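Local coordinates for CDP-glucose 4,6-dehydratase (Salmonella enterica subsp. enterica serovar Typhi, PDB 1WVG), which catalyses the NAD(+)-dependent dehydration of CDP-D-glucose to CDP-4-dehydro-6-deoxy-D-glucose, a step in making CDP-3,6-dideoxy-D-mannose for the lipopolysaccharide O antigen, at residues A88-V93 / P100-S105; I275-V280 / A287-D292; H333-W336 / D341-I344. One frame throughout, in Å; residues are numbered along the deposited sequence.

How the contacts relate
From the N terminus the chain first closes contact 1, where the loop after strand 83-86 meets the start of helix 100-121 beside both bound nucleotides. Helix 93-98 lies within this closure. The chain then runs on to contact 2, where it turns back after helix 272-283 and strand 289-291 packs against that helix. Contact 3 follows near the C terminus and closes the turn between helices 322-337 and 342-355. The three closures come in series; none nests in or crosses another. Contacts 2 and 3 lie closer together, with nearest atoms about 7 Å apart, and helices 207-216 and 322-337 link their surroundings. Contact 1 stands about 14 Å from contact 2 at the nearest atoms.

Contact 1. Residues A88-V93 / P100-S105; sequences AAQPLV and PIKTYS. With APR (adenosine-5-diphosphoribose), chain C; CXY (cytidine-5'-diphospho-beta-D-xylose), chain D.
With chi1 at -177° Gln90 CG lies opposite the backbone N; a bend at chi2 then brings the amide to Thr103. Gln90 NE2 donates to Thr103 OG1 at 3.0 Å. The bond is nearly straight, and the hydroxyl oxygen lies in the plane of the amide. The same nitrogen, Gln90 NE2, also donates to Leu92 O at 2.9 Å, on a lone pair of that carbonyl and again in the amide plane. The amide oxygen works too: Leu92 N donates to Gln90 OE1 at 2.8 Å, tilted 32° from the carbonyl plane. Three bonds thus fix the rotation of the buried amide. Thr103 OG1 is itself bonded to Gln99 O, just before the helix, and Gln90 O is bonded to Asn107 ND2, a turn further along.

The loop follows strand 83-86 of the Rossmann fold and lines both ligand pockets. The adenosine-5-diphosphoribose (APR) probably marks the NAD(+) site, since NAD(+) contains the same ADP-ribose. Ala89 N donates to APR O4' of the adenosine ribose at 3.2 Å. Pro91 lies between the ligands: its ring packs on the diphosphate, with Pro91 CG 3.4 Å from APR O3A. Pro91 O accepts from the xylose O3' of the CDP-xylose at 2.7 Å. Leu92 is the N-cap residue of helix 93-98.

Lys102 reaches the loop by bends at chi2 and chi3. Its chain crosses that of Gln90, with Lys102 NZ 3.7 Å from Gln90 CB. Lys102 NZ also makes a weak hydrogen bond of 3.3 Å to APR N7 of the adenine. On the helix, Pro100 and Ile101 pack on Glu116 of the second subunit, and Tyr104 packs on Ala170 of that subunit.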
loop_
_atom_site.group_PDB
_atom_site.type_symbol
_atom_site.label_atom_id
_atom_site.label_comp_id
_atom_site.label_asym_id
_atom_site.label_seq_id
_atom_site.Cartn_x
_atom_site.Cartn_y
_atom_site.Cartn_z
ATOM N N ALA A 88 -25.851 4.994 18.703
ATOM C CA ALA A 88 -27.034 5.368 17.955
ATOM C C ALA A 88 -26.699 5.479 16.486
ATOM O O ALA A 88 -25.706 6.118 16.148
ATOM C CB ALA A 88 -27.580 6.698 18.453
ATOM N N ALA A 89 -27.494 4.874 15.616
ATOM C CA ALA A 89 -27.245 4.949 14.188
ATOM C C ALA A 89 -28.416 4.326 13.418
ATOM O O ALA A 89 -29.213 3.568 13.996
ATOM C CB ALA A 89 -25.998 4.132 13.847
ATOM N N GLN A 90 -28.473 4.701 12.120
ATOM C CA GLN A 90 -29.344 4.166 11.100
ATOM C C GLN A 90 -28.368 3.074 10.611
ATOM O O GLN A 90 -27.381 3.390 9.897
ATOM C CB GLN A 90 -29.631 5.257 10.050
ATOM C CG GLN A 90 -30.622 4.801 8.955
ATOM C CD GLN A 90 -30.265 3.464 8.300
ATOM O OE1 GLN A 90 -30.572 2.425 8.858
ATOM N NE2 GLN A 90 -29.664 3.445 7.101
ATOM N N PRO A 91 -28.516 1.813 11.117
ATOM C CA PRO A 91 -27.526 0.795 10.794
ATOM C C PRO A 91 -27.769 -0.069 9.558
ATOM O O PRO A 91 -26.995 -0.989 9.297
ATOM C CB PRO A 91 -27.573 -0.126 12.004
ATOM C CG PRO A 91 -29.029 -0.175 12.384
ATOM C CD PRO A 91 -29.588 1.166 11.943
ATOM N N LEU A 92 -28.821 0.187 8.776
ATOM C CA LEU A 92 -29.093 -0.674 7.626
ATOM C C LEU A 92 -28.694 -0.222 6.227
ATOM O O LEU A 92 -28.895 0.928 5.814
ATOM C CB LEU A 92 -30.538 -1.216 7.671
ATOM C CG LEU A 92 -31.041 -1.452 9.079
ATOM C CD1 LEU A 92 -32.563 -1.553 9.008
ATOM C CD2 LEU A 92 -30.478 -2.723 9.684
ATOM N N VAL A 93 -28.169 -1.209 5.482
ATOM C CA VAL A 93 -27.687 -1.040 4.116
ATOM C C VAL A 93 -28.728 -0.627 3.053
ATOM O O VAL A 93 -28.630 0.437 2.436
ATOM C CB VAL A 93 -26.826 -2.232 3.645
ATOM C CG1 VAL A 93 -26.449 -2.044 2.176
ATOM C CG2 VAL A 93 -25.526 -2.364 4.448
ATOM N N PRO A 100 -30.440 8.252 2.037
ATOM C CA PRO A 100 -29.076 8.686 2.149
ATOM C C PRO A 100 -28.866 9.815 3.139
ATOM O O PRO A 100 -27.968 9.818 4.005
ATOM C CB PRO A 100 -28.664 9.181 0.751
ATOM C CG PRO A 100 -29.907 9.117 -0.111
ATOM C CD PRO A 100 -30.891 8.222 0.617
ATOM N N ILE A 101 -29.695 10.828 2.999
ATOM C CA ILE A 101 -29.499 11.935 3.901
ATOM C C ILE A 101 -29.685 11.618 5.379
ATOM O O ILE A 101 -28.905 12.019 6.224
ATOM C CB ILE A 101 -30.351 13.086 3.447
ATOM C CG1 ILE A 101 -29.953 13.380 1.992
ATOM C CG2 ILE A 101 -30.166 14.290 4.374
ATOM C CD1 ILE A 101 -30.689 14.595 1.408
ATOM N N LYS A 102 -30.736 10.899 5.722
ATOM C CA LYS A 102 -30.938 10.594 7.117
ATOM C C LYS A 102 -29.797 9.712 7.630
ATOM O O LYS A 102 -29.427 9.723 8.824
ATOM C CB LYS A 102 -32.227 9.802 7.220
ATOM C CG LYS A 102 -32.757 9.682 8.634
ATOM C CD LYS A 102 -32.440 8.382 9.371
ATOM C CE LYS A 102 -32.299 8.649 10.876
ATOM N NZ LYS A 102 -32.077 7.489 11.766
ATOM N N THR A 103 -29.252 8.893 6.730
ATOM C CA THR A 103 -28.184 8.001 7.137
ATOM C C THR A 103 -26.916 8.774 7.498
ATOM O O THR A 103 -26.323 8.596 8.561
ATOM C CB THR A 103 -27.921 6.929 6.078
ATOM O OG1 THR A 103 -29.070 6.128 5.901
ATOM C CG2 THR A 103 -26.760 6.034 6.513
ATOM N N TYR A 104 -26.533 9.685 6.635
ATOM C CA TYR A 104 -25.365 10.481 6.892
ATOM C C TYR A 104 -25.511 11.430 8.069
ATOM O O TYR A 104 -24.602 11.576 8.921
ATOM C CB TYR A 104 -24.998 11.259 5.627
ATOM C CG TYR A 104 -24.173 10.458 4.642
ATOM C CD1 TYR A 104 -24.771 9.956 3.481
ATOM C CD2 TYR A 104 -22.800 10.235 4.836
ATOM C CE1 TYR A 104 -24.018 9.247 2.541
ATOM C CE2 TYR A 104 -22.029 9.539 3.899
ATOM C CZ TYR A 104 -22.649 9.041 2.750
ATOM O OH TYR A 104 -21.923 8.354 1.804
ATOM N N SER A 105 -26.658 12.112 8.125
ATOM C CA SER A 105 -26.877 13.037 9.244
ATOM C C SER A 105 -26.830 12.277 10.564
ATOM O O SER A 105 -26.190 12.692 11.546
ATOM C CB SER A 105 -28.188 13.839 9.166
ATOM O OG SER A 105 -29.283 12.938 9.108
HETATM N N1 APR C . -31.050 9.652 17.343
HETATM C C2 APR C . -30.908 8.811 18.395
HETATM N N3 APR C . -30.877 7.513 18.398
HETATM C C4 APR C . -30.975 7.006 17.151
HETATM C C5 APR C . -31.097 7.699 15.988
HETATM C C6 APR C . -31.155 9.122 16.094
HETATM N N6 APR C . -31.237 10.005 15.085
HETATM N N7 APR C . -31.146 6.831 14.904
HETATM C C8 APR C . -31.069 5.624 15.444
HETATM N N9 APR C . -30.963 5.678 16.800
HETATM C "C1'" APR C . -30.873 4.590 17.759
HETATM C "C2'" APR C . -32.113 3.740 17.733
HETATM O "O2'" APR C . -33.186 4.413 18.408
HETATM C "C3'" APR C . -31.584 2.524 18.495
HETATM O "O3'" APR C . -31.487 2.646 19.922
HETATM O "O4'" APR C . -29.872 3.714 17.351
HETATM C "C4'" APR C . -30.177 2.409 17.850
HETATM C "C5'" APR C . -30.106 1.521 16.643
HETATM O "O5'" APR C . -30.301 0.159 17.101
HETATM P PA APR C . -30.655 -1.050 16.069
HETATM O O1A APR C . -31.416 -0.574 14.839
HETATM O O2A APR C . -31.147 -2.255 16.903
HETATM O O3A APR C . -29.217 -1.409 15.533
HETATM P PB APR C . -28.055 -2.242 16.308
HETATM O O1B APR C . -27.953 -3.572 15.600
HETATM O O2B APR C . -28.229 -2.203 17.815
HETATM O O5D APR C . -26.818 -1.280 16.027
HETATM C C5D APR C . -26.188 -0.647 17.152
HETATM O O4D APR C . -23.881 -0.940 16.289
HETATM O O1D APR C . -23.513 -2.158 14.325
HETATM C C1D APR C . -23.592 -0.832 14.924
HETATM O O2D APR C . -24.408 0.707 13.201
HETATM C C2D APR C . -24.775 -0.105 14.333
HETATM O O3D APR C . -24.208 1.972 15.356
HETATM C C3D APR C . -25.126 0.883 15.431
HETATM C C4D APR C . -24.926 0.021 16.656
HETATM O O1B CXY D . -24.002 -7.311 6.608
HETATM P PB CXY D . -25.266 -6.507 6.840
HETATM O O2B CXY D . -25.799 -5.828 5.605
HETATM O "O1'" CXY D . -24.994 -5.391 8.016
HETATM O O3A CXY D . -26.127 -7.657 7.408
HETATM P PA CXY D . -27.428 -8.459 6.797
HETATM O O1A CXY D . -27.837 -9.397 7.877
HETATM O O2A CXY D . -28.485 -7.514 6.376
HETATM O O5D CXY D . -26.795 -9.161 5.516
HETATM C C5D CXY D . -25.955 -10.305 5.723
HETATM C C4D CXY D . -25.785 -11.020 4.405
HETATM O O4D CXY D . -26.905 -11.926 4.249
HETATM C C3D CXY D . -25.700 -10.168 3.139
HETATM O O3D CXY D . -24.817 -10.686 2.080
HETATM C C2D CXY D . -27.186 -10.220 2.739
HETATM O O2D CXY D . -27.295 -9.925 1.344
HETATM C C1D CXY D . -27.491 -11.676 3.007
HETATM N N1 CXY D . -28.923 -11.970 3.113
HETATM C C6 CXY D . -29.688 -11.368 4.100
HETATM C C5 CXY D . -30.966 -11.613 4.251
HETATM C C4 CXY D . -31.655 -12.506 3.385
HETATM N N3 CXY D . -30.830 -13.097 2.414
HETATM C C2 CXY D . -29.478 -12.868 2.222
HETATM N N4 CXY D . -32.851 -12.771 3.427
HETATM O O2 CXY D . -28.818 -13.408 1.327
HETATM C "C1'" CXY D . -25.183 -5.894 9.327
HETATM C "C2'" CXY D . -25.838 -4.785 10.112
HETATM C "C3'" CXY D . -24.871 -3.617 10.098
HETATM C "C4'" CXY D . -23.541 -4.023 10.732
HETATM C "C5'" CXY D . -22.974 -5.236 10.005
HETATM O "O2'" CXY D . -27.077 -4.359 9.505
HETATM O "O3'" CXY D . -25.405 -2.546 10.897
HETATM O "O4'" CXY D . -22.626 -2.930 10.694
HETATM O "O5'" CXY D . -23.933 -6.298 9.967
#

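Contact 2. Residues I275-V280 / A287-D292; sequences IVDKMV and ASWLLD
A helix and the strand that follows it meet here, running roughly antiparallel, with 154° between their directions and short-segment axes 10.1 Å apart. Trp289 on the strand carries the contact against one side of helix 272-283. Its CG stands between the backbone N and the carbonyl carbon (chi1 60°), and the indole lies against Val276, which sits over one face. Val276 CG1 makes a CH-pi contact, 3.6 Å from the centroid of the Trp289 five-membered ring and close to the ring normal. The other branch, Val276 CG2, comes within 3.4 Å of Trp289 CD1. Val280, one turn on, meets the ring at its edge: Val280 CG2 is 3.7 Å from Trp289 CD1.

The indole N-H is used as well. Trp289 NE1 donates to Asp277 OD1 at 2.8 Å, and the oxygen lies near the ring plane. The carboxylate is turned 48° from that plane. Together the face contact and this bond hold the indole's orientation. Val280 CG1 touches Ala287 O at 3.7 Å, while Ala287 CB packs against the Val280 backbone.

Strand 289-291 pairs in parallel with strand 221-223, and Trp289 also packs on Val221 and Ile223 of that strand. Ser288 OG is bonded to Gln220 NE2, just before strand 221-223. Helix 207-216 adds Phe215, which touches both Val280 and Ala287, and Lys278 and Met279 meet helix 322-337.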
loop_
_atom_site.group_PDB
_atom_site.type_symbol
_atom_site.label_atom_id
_atom_site.label_comp_id
_atom_site.label_asym_id
_atom_site.label_seq_id
_atom_site.Cartn_x
_atom_site.Cartn_y
_atom_site.Cartn_z
ATOM N N ILE A 275 -25.178 -20.778 7.048
ATOM C CA ILE A 275 -25.986 -20.409 8.191
ATOM C C ILE A 275 -27.422 -20.860 8.043
ATOM O O ILE A 275 -27.984 -21.496 8.939
ATOM C CB ILE A 275 -25.911 -18.920 8.499
ATOM C CG1 ILE A 275 -24.624 -18.673 9.293
ATOM C CG2 ILE A 275 -27.113 -18.502 9.345
ATOM C CD1 ILE A 275 -23.842 -17.495 8.741
ATOM N N VAL A 276 -28.015 -20.505 6.904
ATOM C CA VAL A 276 -29.388 -20.881 6.705
ATOM C C VAL A 276 -29.543 -22.398 6.773
ATOM O O VAL A 276 -30.472 -22.896 7.390
ATOM C CB VAL A 276 -29.956 -20.279 5.444
ATOM C CG1 VAL A 276 -29.291 -20.959 4.257
ATOM C CG2 VAL A 276 -31.452 -20.576 5.427
ATOM N N ASP A 277 -28.613 -23.149 6.171
ATOM C CA ASP A 277 -28.717 -24.598 6.217
ATOM C C ASP A 277 -28.705 -25.112 7.653
ATOM O O ASP A 277 -29.448 -26.009 8.110
ATOM C CB ASP A 277 -27.615 -25.242 5.351
ATOM C CG ASP A 277 -27.978 -25.365 3.895
ATOM O OD1 ASP A 277 -29.082 -25.120 3.451
ATOM O OD2 ASP A 277 -26.979 -25.713 3.140
ATOM N N LYS A 278 -27.826 -24.514 8.415
ATOM C CA LYS A 278 -27.704 -24.934 9.800
ATOM C C LYS A 278 -28.966 -24.624 10.635
ATOM O O LYS A 278 -29.477 -25.422 11.465
ATOM C CB LYS A 278 -26.430 -24.322 10.378
ATOM C CG LYS A 278 -26.050 -24.974 11.706
ATOM C CD LYS A 278 -26.001 -26.500 11.659
ATOM C CE LYS A 278 -24.652 -27.087 12.063
ATOM N NZ LYS A 278 -24.179 -28.152 11.166
ATOM N N MET A 279 -29.422 -23.394 10.398
ATOM C CA MET A 279 -30.597 -22.856 11.035
ATOM C C MET A 279 -31.800 -23.781 10.741
ATOM O O MET A 279 -32.541 -24.186 11.651
ATOM C CB MET A 279 -30.798 -21.392 10.566
ATOM C CG MET A 279 -29.836 -20.400 11.250
ATOM S SD MET A 279 -30.115 -20.327 13.063
ATOM C CE MET A 279 -31.405 -19.046 13.086
ATOM N N VAL A 280 -31.970 -24.161 9.454
ATOM C CA VAL A 280 -33.038 -25.073 9.020
ATOM C C VAL A 280 -33.017 -26.307 9.917
ATOM O O VAL A 280 -33.995 -26.766 10.525
ATOM C CB VAL A 280 -32.837 -25.475 7.546
ATOM C CG1 VAL A 280 -33.451 -26.846 7.247
ATOM C CG2 VAL A 280 -33.311 -24.382 6.561
ATOM N N ALA A 287 -38.977 -26.379 8.460
ATOM C CA ALA A 287 -38.075 -25.306 8.061
ATOM C C ALA A 287 -37.458 -25.485 6.669
ATOM O O ALA A 287 -36.979 -26.568 6.318
ATOM C CB ALA A 287 -37.083 -24.918 9.153
ATOM N N SER A 288 -37.482 -24.416 5.868
ATOM C CA SER A 288 -36.937 -24.447 4.520
ATOM C C SER A 288 -36.548 -23.067 4.028
ATOM O O SER A 288 -36.961 -22.020 4.506
ATOM C CB SER A 288 -37.909 -25.107 3.539
ATOM O OG SER A 288 -37.475 -24.914 2.213
ATOM N N TRP A 289 -35.729 -23.021 3.028
ATOM C CA TRP A 289 -35.421 -21.694 2.580
ATOM C C TRP A 289 -35.578 -21.629 1.088
ATOM O O TRP A 289 -35.784 -22.623 0.389
ATOM C CB TRP A 289 -34.067 -21.146 3.076
ATOM C CG TRP A 289 -32.873 -21.955 2.652
ATOM C CD1 TRP A 289 -32.296 -23.023 3.276
ATOM C CD2 TRP A 289 -32.102 -21.718 1.483
ATOM N NE1 TRP A 289 -31.212 -23.479 2.567
ATOM C CE2 TRP A 289 -31.066 -22.680 1.466
ATOM C CE3 TRP A 289 -32.192 -20.733 0.471
ATOM C CZ2 TRP A 289 -30.129 -22.706 0.432
ATOM C CZ3 TRP A 289 -31.246 -20.747 -0.544
ATOM C CH2 TRP A 289 -30.235 -21.732 -0.557
ATOM N N LEU A 290 -35.474 -20.452 0.577
ATOM C CA LEU A 290 -35.668 -20.433 -0.815
ATOM C C LEU A 290 -34.872 -19.321 -1.450
ATOM O O LEU A 290 -34.735 -18.235 -0.894
ATOM C CB LEU A 290 -37.193 -20.314 -1.051
ATOM C CG LEU A 290 -37.530 -19.421 -2.228
ATOM C CD1 LEU A 290 -37.664 -20.256 -3.495
ATOM C CD2 LEU A 290 -38.822 -18.675 -1.966
ATOM N N LEU A 291 -34.350 -19.615 -2.626
ATOM C CA LEU A 291 -33.553 -18.681 -3.375
ATOM C C LEU A 291 -34.295 -17.596 -4.145
ATOM O O LEU A 291 -35.283 -17.783 -4.854
ATOM C CB LEU A 291 -32.635 -19.446 -4.328
ATOM C CG LEU A 291 -31.761 -18.524 -5.152
ATOM C CD1 LEU A 291 -30.709 -17.872 -4.258
ATOM C CD2 LEU A 291 -31.070 -19.337 -6.237
ATOM N N ASP A 292 -33.756 -16.413 -4.041
ATOM C CA ASP A 292 -34.313 -15.333 -4.760
ATOM C C ASP A 292 -33.320 -14.873 -5.834
ATOM O O ASP A 292 -32.114 -14.688 -5.620
ATOM C CB ASP A 292 -34.629 -14.199 -3.805
ATOM C CG ASP A 292 -35.005 -12.994 -4.605
ATOM O OD1 ASP A 292 -35.472 -13.053 -5.745
ATOM O OD2 ASP A 292 -34.737 -11.861 -3.990
#

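Contact 3. Residues H333-W336 / D341-I344; sequences HKAW and DMLI
Met342 and Trp336 cross at about a right angle, with the methionine chain running past the rim of the indole. Met342 CG meets the five-membered ring at its edge, near the ring plane, 3.6 Å from Trp336 CD1. Trp336 carries its CG anti to the backbone N (chi1 173°), and in this setting the CD1 edge of the indole meets Met342 CG. Bends at chi2 and chi3 of Met342 fold the sulfur and methyl onto the backbone of the first helix. Met342 SD lies 3.5 Å from Trp336 CA, and Met342 CE packs against Ala335 CB at 4.0 Å. Met342 CE also comes to 3.9 Å from Trp336 CB. The contact is therefore apolar, with the methionine chain resting on two successive residues of the helix.

The contact joins two consecutive helices across a short loop near the C terminus. Helix 322-337 ends just after Trp336, and helix 342-355 begins with Met342 as its first residue. Asp341 is the N-cap of the second helix. Asp341 OD1 accepts weakly from Leu343 N at 3.1 Å and, also weakly, from Ile344 N. These weak bonds cap the first turn, from which Met342 points toward the preceding helix.

Within the first helix, His333 lies beside the indole, with Trp336 CE3 3.8 Å above one face of the His333 imidazole, toward its rim. Trp336 also makes an edge-to-face ring contact with Trp202 and touches Pro47. Both His333 and Trp336 pack on Glu216 of helix 207-216.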
loop_
_atom_site.group_PDB
_atom_site.type_symbol
_atom_site.label_atom_id
_atom_site.label_comp_id
_atom_site.label_asym_id
_atom_site.label_seq_id
_atom_site.Cartn_x
_atom_site.Cartn_y
_atom_site.Cartn_z
ATOM N N HIS A 333 -35.085 -17.773 20.743
ATOM C CA HIS A 333 -36.269 -17.435 20.001
ATOM C C HIS A 333 -37.497 -18.247 20.412
ATOM O O HIS A 333 -38.592 -17.713 20.612
ATOM C CB HIS A 333 -36.010 -17.495 18.501
ATOM C CG HIS A 333 -36.972 -16.650 17.761
ATOM N ND1 HIS A 333 -36.885 -15.269 17.806
ATOM C CD2 HIS A 333 -38.011 -17.015 16.954
ATOM C CE1 HIS A 333 -37.878 -14.814 17.029
ATOM N NE2 HIS A 333 -38.563 -15.844 16.500
ATOM N N LYS A 334 -37.304 -19.550 20.534
ATOM C CA LYS A 334 -38.364 -20.455 20.910
ATOM C C LYS A 334 -38.885 -20.162 22.315
ATOM O O LYS A 334 -40.095 -20.086 22.521
ATOM C CB LYS A 334 -37.938 -21.902 20.714
ATOM C CG LYS A 334 -37.777 -22.229 19.239
ATOM C CD LYS A 334 -37.497 -23.710 18.964
ATOM C CE LYS A 334 -37.678 -24.092 17.492
ATOM N NZ LYS A 334 -37.623 -25.541 17.256
ATOM N N ALA A 335 -37.981 -19.988 23.280
ATOM C CA ALA A 335 -38.409 -19.691 24.640
ATOM C C ALA A 335 -39.361 -18.505 24.670
ATOM O O ALA A 335 -40.383 -18.483 25.350
ATOM C CB ALA A 335 -37.206 -19.428 25.523
ATOM N N TRP A 336 -38.983 -17.513 23.888
ATOM C CA TRP A 336 -39.724 -16.306 23.771
ATOM C C TRP A 336 -41.100 -16.646 23.288
ATOM O O TRP A 336 -42.125 -16.205 23.805
ATOM C CB TRP A 336 -39.060 -15.446 22.681
ATOM C CG TRP A 336 -39.892 -14.246 22.384
ATOM C CD1 TRP A 336 -40.278 -13.329 23.312
ATOM C CD2 TRP A 336 -40.481 -13.847 21.135
ATOM N NE1 TRP A 336 -41.040 -12.365 22.718
ATOM C CE2 TRP A 336 -41.187 -12.649 21.384
ATOM C CE3 TRP A 336 -40.454 -14.360 19.837
ATOM C CZ2 TRP A 336 -41.905 -11.982 20.386
ATOM C CZ3 TRP A 336 -41.142 -13.693 18.848
ATOM C CH2 TRP A 336 -41.852 -12.516 19.116
ATOM N N ASP A 341 -39.883 -16.317 30.312
ATOM C CA ASP A 341 -39.418 -15.038 30.845
ATOM C C ASP A 341 -38.055 -14.662 30.229
ATOM O O ASP A 341 -36.976 -15.102 30.686
ATOM C CB ASP A 341 -39.296 -14.998 32.377
ATOM C CG ASP A 341 -38.779 -13.665 32.886
ATOM O OD1 ASP A 341 -38.533 -12.710 32.164
ATOM O OD2 ASP A 341 -38.637 -13.620 34.187
ATOM N N MET A 342 -38.137 -13.797 29.210
ATOM C CA MET A 342 -36.998 -13.323 28.452
ATOM C C MET A 342 -35.945 -12.553 29.228
ATOM O O MET A 342 -34.745 -12.732 29.030
ATOM C CB MET A 342 -37.408 -12.771 27.085
ATOM C CG MET A 342 -38.192 -13.790 26.243
ATOM S SD MET A 342 -37.684 -15.525 26.463
ATOM C CE MET A 342 -36.257 -15.551 25.338
ATOM N N LEU A 343 -36.370 -11.718 30.147
ATOM C CA LEU A 343 -35.373 -11.038 30.918
ATOM C C LEU A 343 -34.546 -12.106 31.585
ATOM O O LEU A 343 -33.330 -12.095 31.641
ATOM C CB LEU A 343 -35.988 -10.148 32.018
ATOM C CG LEU A 343 -34.916 -9.487 32.879
ATOM C CD1 LEU A 343 -34.327 -8.326 32.098
ATOM C CD2 LEU A 343 -35.525 -8.948 34.164
ATOM N N ILE A 344 -35.249 -13.081 32.095
ATOM C CA ILE A 344 -34.543 -14.124 32.762
ATOM C C ILE A 344 -33.674 -14.947 31.808
ATOM O O ILE A 344 -32.539 -15.302 32.089
ATOM C CB ILE A 344 -35.511 -14.909 33.626
ATOM C CG1 ILE A 344 -35.784 -14.035 34.847
ATOM C CG2 ILE A 344 -34.862 -16.222 34.020
ATOM C CD1 ILE A 344 -34.894 -12.775 34.845
#